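Local coordinates for protein tryptophan halogenase (PDB 2PYX) that probably acts as a flavin-dependent tryptophan halogenase, an FAD-binding enzyme of the monooxygenase type, at residues I7-G15 / K42-S50; H193-I201 / L212-I220. All coordinates share one frame; numbering follows the deposited sequence. Where two conformers were deposited one is given.

How the interactions relate
Both contacts belong to the Rossmann-type region that probably binds FAD, their centres about 12 Å apart. Along the chain they come in series: interaction 1 pairs strand 9-13 with strand 44-49, and interaction 2 follows, joining residues 193-201 to 212-220. They meet at the edge of one sheet, where strand 192-195 lies beside strand 44-49 and Glu49 is probably hydrogen-bonded to both Ile194 and His193. From there the chain passes into a separate three-stranded antiparallel sheet, 198-203, 209-214 and 219-221, whose Leu212 packs on Ile11, Val13 and Ile48. Gly15 and Val198, both predicted to bind FAD, thus sit in one connected framework.

Interaction 1 of 2, residues I7-G15 / K42-S50; sequences ITEIIIVGG and KLNITLIES
Ile10, Ile12 and Gly14 bond to strand 44-49, the parallel neighbour of strand 9-13 in a Rossmann-type sheet; helix 16-31 lies in the beta-alpha-beta crossover joining the two. Six backbone hydrogen bonds, from Asn44 N to Thr8 O at one end to Gly14 N and Ile48 O at the other, hold them in register. Beta-branched residues suit such extended chains. On the face of Ile10, Ile12, Ile45 and Leu47, turned to the helix, Ile12 stretches CD1 to Ile45 CG2 at 3.8 Å, while its CG2, anti to the backbone N, meets Leu47 CD1 at 3.9 Å. On the other face Ile11 lies alongside Thr46, CD1 to CB 3.8 Å, and touches Ile48 CD1 with CG2.

Near the strand starts this second face turns polar. Glu9 folds back at chi2 (-59°), which brings its carboxylate over Asn44; in one of two modelled conformers, Asn44 ND2 gives a 3.0 Å bond to the syn lone pair of Glu9 OE1, which lies 11° out of the Asn44 amide plane, although the two planes are 52° apart. An alanine in place of Glu9 would remove this acceptor and is likely to leave that amide conformer freer to turn.

At the far end glycine suits position Gly15, predicted to bind FAD: a CB would clash with Glu49 CD as that side chain now lies. The buried Gly14 O, without hydrogen-bond partner in the model, is 3.5 Å from Leu47 CG.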
# COMPACT_ATOMS: atom_id res chain seq x y z
N ILE A 7 0.41 -30.55 1.00
CA ILE A 7 -0.08 -29.49 1.86
C ILE A 7 -1.47 -29.03 1.42
O ILE A 7 -1.63 -28.32 0.42
CB ILE A 7 0.87 -28.28 1.90
CG1 ILE A 7 2.30 -28.71 2.24
CG2 ILE A 7 0.37 -27.22 2.87
CD1 ILE A 7 2.45 -29.45 3.54
N THR A 8 -2.47 -29.46 2.19
CA THR A 8 -3.86 -29.12 1.85
C THR A 8 -4.61 -28.49 3.01
O THR A 8 -5.63 -27.85 2.78
CB THR A 8 -4.64 -30.36 1.37
OG1 THR A 8 -4.77 -31.29 2.44
CG2 THR A 8 -3.97 -31.04 0.18
N GLU A 9 -4.15 -28.68 4.25
CA GLU A 9 -4.89 -28.19 5.40
C GLU A 9 -4.31 -26.87 5.85
O GLU A 9 -3.24 -26.85 6.47
CB GLU A 9 -4.84 -29.19 6.54
CG GLU A 9 -5.32 -30.60 6.14
CD GLU A 9 -6.74 -30.59 5.65
OE1 GLU A 9 -7.61 -30.12 6.41
OE2 GLU A 9 -6.99 -31.01 4.48
N ILE A 10 -5.02 -25.79 5.56
CA ILE A 10 -4.49 -24.44 5.74
C ILE A 10 -5.33 -23.72 6.76
O ILE A 10 -6.55 -23.61 6.58
CB ILE A 10 -4.58 -23.62 4.43
CG1 ILE A 10 -4.07 -24.42 3.23
CG2 ILE A 10 -3.80 -22.32 4.60
CD1 ILE A 10 -2.67 -24.86 3.35
N ILE A 11 -4.69 -23.24 7.83
CA ILE A 11 -5.32 -22.55 8.91
C ILE A 11 -4.84 -21.11 8.98
O ILE A 11 -3.62 -20.86 9.15
CB ILE A 11 -5.06 -23.24 10.28
CG1 ILE A 11 -5.36 -24.75 10.22
CG2 ILE A 11 -5.83 -22.54 11.37
CD1 ILE A 11 -6.74 -25.05 9.87
N ILE A 12 -5.77 -20.17 8.83
CA ILE A 12 -5.51 -18.73 8.92
C ILE A 12 -5.97 -18.24 10.27
O ILE A 12 -7.13 -18.42 10.64
CB ILE A 12 -6.25 -17.97 7.80
CG1 ILE A 12 -5.84 -18.52 6.42
CG2 ILE A 12 -6.03 -16.49 7.97
CD1 ILE A 12 -6.78 -18.08 5.33
N VAL A 13 -5.06 -17.62 11.02
CA VAL A 13 -5.34 -17.20 12.37
C VAL A 13 -5.46 -15.69 12.34
O VAL A 13 -4.44 -14.97 12.22
CB VAL A 13 -4.25 -17.67 13.36
CG1 VAL A 13 -4.65 -17.32 14.78
CG2 VAL A 13 -4.07 -19.18 13.24
N GLY A 14 -6.71 -15.22 12.44
CA GLY A 14 -7.01 -13.83 12.29
C GLY A 14 -7.79 -13.52 11.04
O GLY A 14 -7.58 -14.13 9.99
N GLY A 15 -8.74 -12.59 11.16
CA GLY A 15 -9.51 -12.14 10.05
C GLY A 15 -8.97 -10.82 9.49
O GLY A 15 -7.78 -10.67 9.18
N LYS A 42 -8.89 -28.90 -3.72
CA LYS A 42 -7.56 -29.17 -3.25
C LYS A 42 -7.34 -28.78 -1.80
O LYS A 42 -6.81 -29.58 -1.01
CB LYS A 42 -6.52 -28.43 -4.12
CG LYS A 42 -5.08 -28.84 -3.82
CD LYS A 42 -4.06 -27.96 -4.52
CE LYS A 42 -4.13 -28.02 -5.99
NZ LYS A 42 -3.04 -27.15 -6.63
N LEU A 43 -7.67 -27.53 -1.47
CA LEU A 43 -7.33 -26.97 -0.19
C LEU A 43 -8.54 -26.91 0.72
O LEU A 43 -9.64 -26.52 0.30
CB LEU A 43 -6.81 -25.53 -0.30
CG LEU A 43 -5.57 -25.33 -1.18
CD1 LEU A 43 -5.17 -23.87 -1.11
CD2 LEU A 43 -4.44 -26.23 -0.77
N ASN A 44 -8.29 -27.24 1.98
CA ASN A 44 -9.28 -27.09 3.04
C ASN A 44 -8.82 -25.93 3.89
O ASN A 44 -7.87 -26.05 4.68
CB ASN A 44 -9.40 -28.38 3.87
CG ASN A 44 -10.51 -28.29 4.92
OD1 ASN A 44 -11.49 -27.59 4.74
ND2 ASN A 44 -10.32 -29.00 6.04
N ILE A 45 -9.46 -24.79 3.70
CA ILE A 45 -9.04 -23.54 4.33
C ILE A 45 -10.01 -23.17 5.46
O ILE A 45 -11.22 -23.09 5.23
CB ILE A 45 -9.01 -22.41 3.29
CG1 ILE A 45 -8.12 -22.74 2.10
CG2 ILE A 45 -8.58 -21.10 3.97
CD1 ILE A 45 -8.45 -21.88 0.92
N THR A 46 -9.48 -22.98 6.66
CA THR A 46 -10.23 -22.55 7.82
C THR A 46 -9.62 -21.25 8.34
O THR A 46 -8.40 -21.16 8.52
CB THR A 46 -10.19 -23.63 8.92
OG1 THR A 46 -10.74 -24.87 8.43
CG2 THR A 46 -10.95 -23.18 10.19
N LEU A 47 -10.47 -20.28 8.64
CA LEU A 47 -10.09 -19.02 9.20
C LEU A 47 -10.67 -18.92 10.60
O LEU A 47 -11.89 -18.99 10.76
CB LEU A 47 -10.49 -17.84 8.31
CG LEU A 47 -9.92 -16.46 8.71
CD1 LEU A 47 -9.78 -15.57 7.49
CD2 LEU A 47 -10.79 -15.76 9.72
N ILE A 48 -9.80 -18.75 11.60
CA ILE A 48 -10.21 -18.59 13.01
C ILE A 48 -10.05 -17.12 13.33
O ILE A 48 -8.94 -16.57 13.31
CB ILE A 48 -9.34 -19.43 13.97
CG1 ILE A 48 -9.39 -20.91 13.60
CG2 ILE A 48 -9.84 -19.19 15.43
CD1 ILE A 48 -8.37 -21.78 14.31
N GLU A 49 -11.18 -16.49 13.65
CA GLU A 49 -11.27 -15.06 13.94
C GLU A 49 -11.65 -14.85 15.41
O GLU A 49 -12.58 -15.50 15.90
CB GLU A 49 -12.33 -14.45 13.00
CG GLU A 49 -12.41 -12.97 13.09
CD GLU A 49 -13.28 -12.31 12.07
OE1 GLU A 49 -13.98 -13.01 11.31
OE2 GLU A 49 -13.26 -11.06 12.03
N SER A 50 -10.95 -13.94 16.08
CA SER A 50 -11.27 -13.58 17.46
C SER A 50 -12.68 -13.01 17.54
O SER A 50 -13.08 -12.23 16.67
CB SER A 50 -10.30 -12.51 17.97
OG SER A 50 -10.63 -12.15 19.30

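Interaction 2 of 2, residues H193-I201 / L212-I220; sequences HIRDHVSQI and LITKQNGEI
Asp196 reaches into the turn 214-218 and gathers its donors. Its CB lies 3.5 Å from Asn217 ND2; CG, carried into the turn by its position anti to the backbone N (chi1 -158°), is 3.4 Å from that ND2 and close to Gln216 CG. OD1 rests 3.5 Å from Lys215 CB and accepts from His197 N, which comes from above the carboxylate plane. OD2 is gripped twice: Gln216 N donates to the syn lone pair of OD2 at 2.9 Å, and Asn217 ND2 comes from above the plane at 2.8 Å in a nearly straight bond (175°). An aspartate suits this spot: its short arm puts OD2 next to both donors, with OD1 within reach of His197 N.

Within the turn, Thr214 OG1 accepts from Asn217 N in an ST motif and donates to Gly218 O; the positive phi of Gly218 (70°) suits a glycine. A water joins Arg195 O, Gln216 OE1 and Asn217 ND2.

Outside the turn, Ile194 and Ile220 meet tip to tip, CD1 to CD1 at 3.6 Å. Leu212 fits Val198 CG1 with CB and Ile201 CG2 with CD2, branched apolar residues closing the inner face; Gln200 lies alongside Ile213 on the outer one, its OE1 3.4 Å from CD1. Ser199 N and Gln200 N both donate to Ile213 O, the classic beta bulge of an antiparallel hairpin, here next to Val198, predicted to bind FAD.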
# COMPACT_ATOMS: atom_id res chain seq x y z
N HIS A 193 -15.29 -20.75 8.52
CA HIS A 193 -15.09 -19.61 9.42
C HIS A 193 -15.37 -20.08 10.85
O HIS A 193 -16.45 -20.62 11.13
CB HIS A 193 -16.06 -18.52 9.00
CG HIS A 193 -15.85 -17.20 9.67
ND1 HIS A 193 -16.77 -16.17 9.59
CD2 HIS A 193 -14.81 -16.72 10.39
CE1 HIS A 193 -16.30 -15.12 10.23
NE2 HIS A 193 -15.13 -15.43 10.75
N ILE A 194 -14.42 -19.87 11.74
CA ILE A 194 -14.61 -20.18 13.18
C ILE A 194 -14.40 -18.89 13.92
O ILE A 194 -13.38 -18.23 13.73
CB ILE A 194 -13.63 -21.23 13.70
CG1 ILE A 194 -13.83 -22.55 12.98
CG2 ILE A 194 -13.79 -21.40 15.22
CD1 ILE A 194 -12.76 -23.57 13.31
N ARG A 195 -15.38 -18.50 14.75
CA ARG A 195 -15.24 -17.33 15.61
C ARG A 195 -14.91 -17.79 17.02
O ARG A 195 -15.81 -18.22 17.75
CB ARG A 195 -16.55 -16.55 15.66
CG ARG A 195 -16.96 -15.84 14.38
CD ARG A 195 -15.92 -14.82 13.97
NE ARG A 195 -16.52 -13.53 13.60
CZ ARG A 195 -16.35 -12.39 14.25
NH1 ARG A 195 -15.57 -12.32 15.33
NH2 ARG A 195 -16.95 -11.29 13.81
N ASP A 196 -13.64 -17.72 17.41
CA ASP A 196 -13.17 -18.27 18.70
C ASP A 196 -11.76 -17.82 19.05
O ASP A 196 -11.05 -17.25 18.20
CB ASP A 196 -13.21 -19.80 18.62
CG ASP A 196 -13.29 -20.48 20.00
OD1 ASP A 196 -13.27 -19.77 21.03
OD2 ASP A 196 -13.38 -21.72 20.00
N HIS A 197 -11.34 -18.09 20.28
CA HIS A 197 -9.96 -17.85 20.72
C HIS A 197 -9.11 -19.10 20.61
O HIS A 197 -9.62 -20.22 20.71
CB HIS A 197 -9.94 -17.40 22.18
CG HIS A 197 -10.82 -16.23 22.45
ND1 HIS A 197 -12.16 -16.36 22.76
CD2 HIS A 197 -10.57 -14.90 22.43
CE1 HIS A 197 -12.68 -15.17 22.94
NE2 HIS A 197 -11.74 -14.26 22.74
N VAL A 198 -7.81 -18.90 20.44
CA VAL A 198 -6.84 -20.00 20.44
C VAL A 198 -6.23 -20.05 21.83
O VAL A 198 -5.61 -19.08 22.29
CB VAL A 198 -5.76 -19.81 19.38
CG1 VAL A 198 -4.71 -20.89 19.45
CG2 VAL A 198 -6.42 -19.78 17.99
N SER A 199 -6.41 -21.18 22.49
CA SER A 199 -5.91 -21.35 23.85
C SER A 199 -4.51 -21.93 23.90
O SER A 199 -3.72 -21.59 24.78
CB SER A 199 -6.86 -22.24 24.65
OG SER A 199 -8.12 -21.61 24.80
N GLN A 200 -4.21 -22.86 23.01
CA GLN A 200 -2.86 -23.43 22.91
C GLN A 200 -2.46 -23.59 21.47
O GLN A 200 -3.29 -23.88 20.62
CB GLN A 200 -2.77 -24.82 23.51
CG GLN A 200 -3.05 -24.91 24.97
CD GLN A 200 -3.08 -26.33 25.43
OE1 GLN A 200 -4.15 -26.88 25.73
NE2 GLN A 200 -1.92 -26.96 25.47
N ILE A 201 -1.16 -23.45 21.23
CA ILE A 201 -0.54 -23.76 19.96
C ILE A 201 0.37 -24.95 20.22
O ILE A 201 1.31 -24.87 21.04
CB ILE A 201 0.32 -22.56 19.45
CG1 ILE A 201 -0.51 -21.28 19.51
CG2 ILE A 201 0.90 -22.85 18.06
CD1 ILE A 201 0.30 -20.00 19.33
N LEU A 212 -4.07 -26.31 16.73
CA LEU A 212 -4.48 -25.29 17.66
C LEU A 212 -5.58 -25.85 18.52
O LEU A 212 -6.46 -26.53 18.01
CB LEU A 212 -4.99 -24.05 16.94
CG LEU A 212 -4.03 -23.48 15.91
CD1 LEU A 212 -4.69 -22.28 15.27
CD2 LEU A 212 -2.71 -23.07 16.56
N ILE A 213 -5.51 -25.58 19.82
CA ILE A 213 -6.59 -25.96 20.69
C ILE A 213 -7.36 -24.69 20.96
O ILE A 213 -6.82 -23.72 21.50
CB ILE A 213 -6.10 -26.64 21.99
CG1 ILE A 213 -5.04 -27.68 21.66
CG2 ILE A 213 -7.28 -27.28 22.63
CD1 ILE A 213 -4.69 -28.60 22.80
N THR A 214 -8.60 -24.66 20.47
CA THR A 214 -9.46 -23.51 20.60
C THR A 214 -10.17 -23.55 21.94
O THR A 214 -10.19 -24.59 22.62
CB THR A 214 -10.51 -23.36 19.46
OG1 THR A 214 -11.48 -24.42 19.50
CG2 THR A 214 -9.80 -23.33 18.09
N LYS A 215 -10.72 -22.40 22.33
CA LYS A 215 -11.40 -22.30 23.62
C LYS A 215 -12.72 -23.10 23.64
O LYS A 215 -13.04 -23.73 24.66
CB LYS A 215 -11.64 -20.84 23.95
CG LYS A 215 -12.19 -20.63 25.35
CD LYS A 215 -12.01 -19.20 25.81
CE LYS A 215 -12.41 -19.08 27.27
NZ LYS A 215 -12.24 -17.68 27.79
N GLN A 216 -13.47 -23.10 22.54
CA GLN A 216 -14.74 -23.82 22.46
C GLN A 216 -15.08 -24.56 21.16
O GLN A 216 -16.22 -24.99 20.97
CB GLN A 216 -15.89 -22.87 22.80
CG GLN A 216 -16.16 -21.78 21.80
CD GLN A 216 -17.26 -20.84 22.27
OE1 GLN A 216 -17.98 -20.24 21.46
NE2 GLN A 216 -17.39 -20.69 23.59
N ASN A 217 -14.11 -24.74 20.26
CA ASN A 217 -14.33 -25.48 19.01
C ASN A 217 -13.40 -26.69 18.88
O ASN A 217 -13.16 -27.22 17.78
CB ASN A 217 -14.17 -24.54 17.80
CG ASN A 217 -15.39 -23.67 17.57
OD1 ASN A 217 -16.31 -24.04 16.83
ND2 ASN A 217 -15.43 -22.51 18.23
N GLY A 218 -12.85 -27.13 20.00
CA GLY A 218 -11.97 -28.28 20.00
C GLY A 218 -10.63 -28.01 19.33
O GLY A 218 -10.17 -26.85 19.25
N GLU A 219 -10.00 -29.08 18.87
CA GLU A 219 -8.67 -29.04 18.25
C GLU A 219 -8.82 -28.87 16.74
O GLU A 219 -9.62 -29.55 16.11
CB GLU A 219 -7.88 -30.31 18.54
CG GLU A 219 -7.78 -30.66 20.00
CD GLU A 219 -6.83 -31.80 20.26
OE1 GLU A 219 -6.45 -32.50 19.29
OE2 GLU A 219 -6.47 -32.00 21.43
N ILE A 220 -8.05 -27.92 16.19
CA ILE A 220 -8.07 -27.62 14.77
C ILE A 220 -6.67 -27.95 14.28
O ILE A 220 -5.70 -27.25 14.65
CB ILE A 220 -8.40 -26.14 14.51
CG1 ILE A 220 -9.76 -25.76 15.10
CG2 ILE A 220 -8.39 -25.83 12.99
CD1 ILE A 220 -10.94 -26.43 14.42
O HOH W 1 -17.22 -20.45 18.32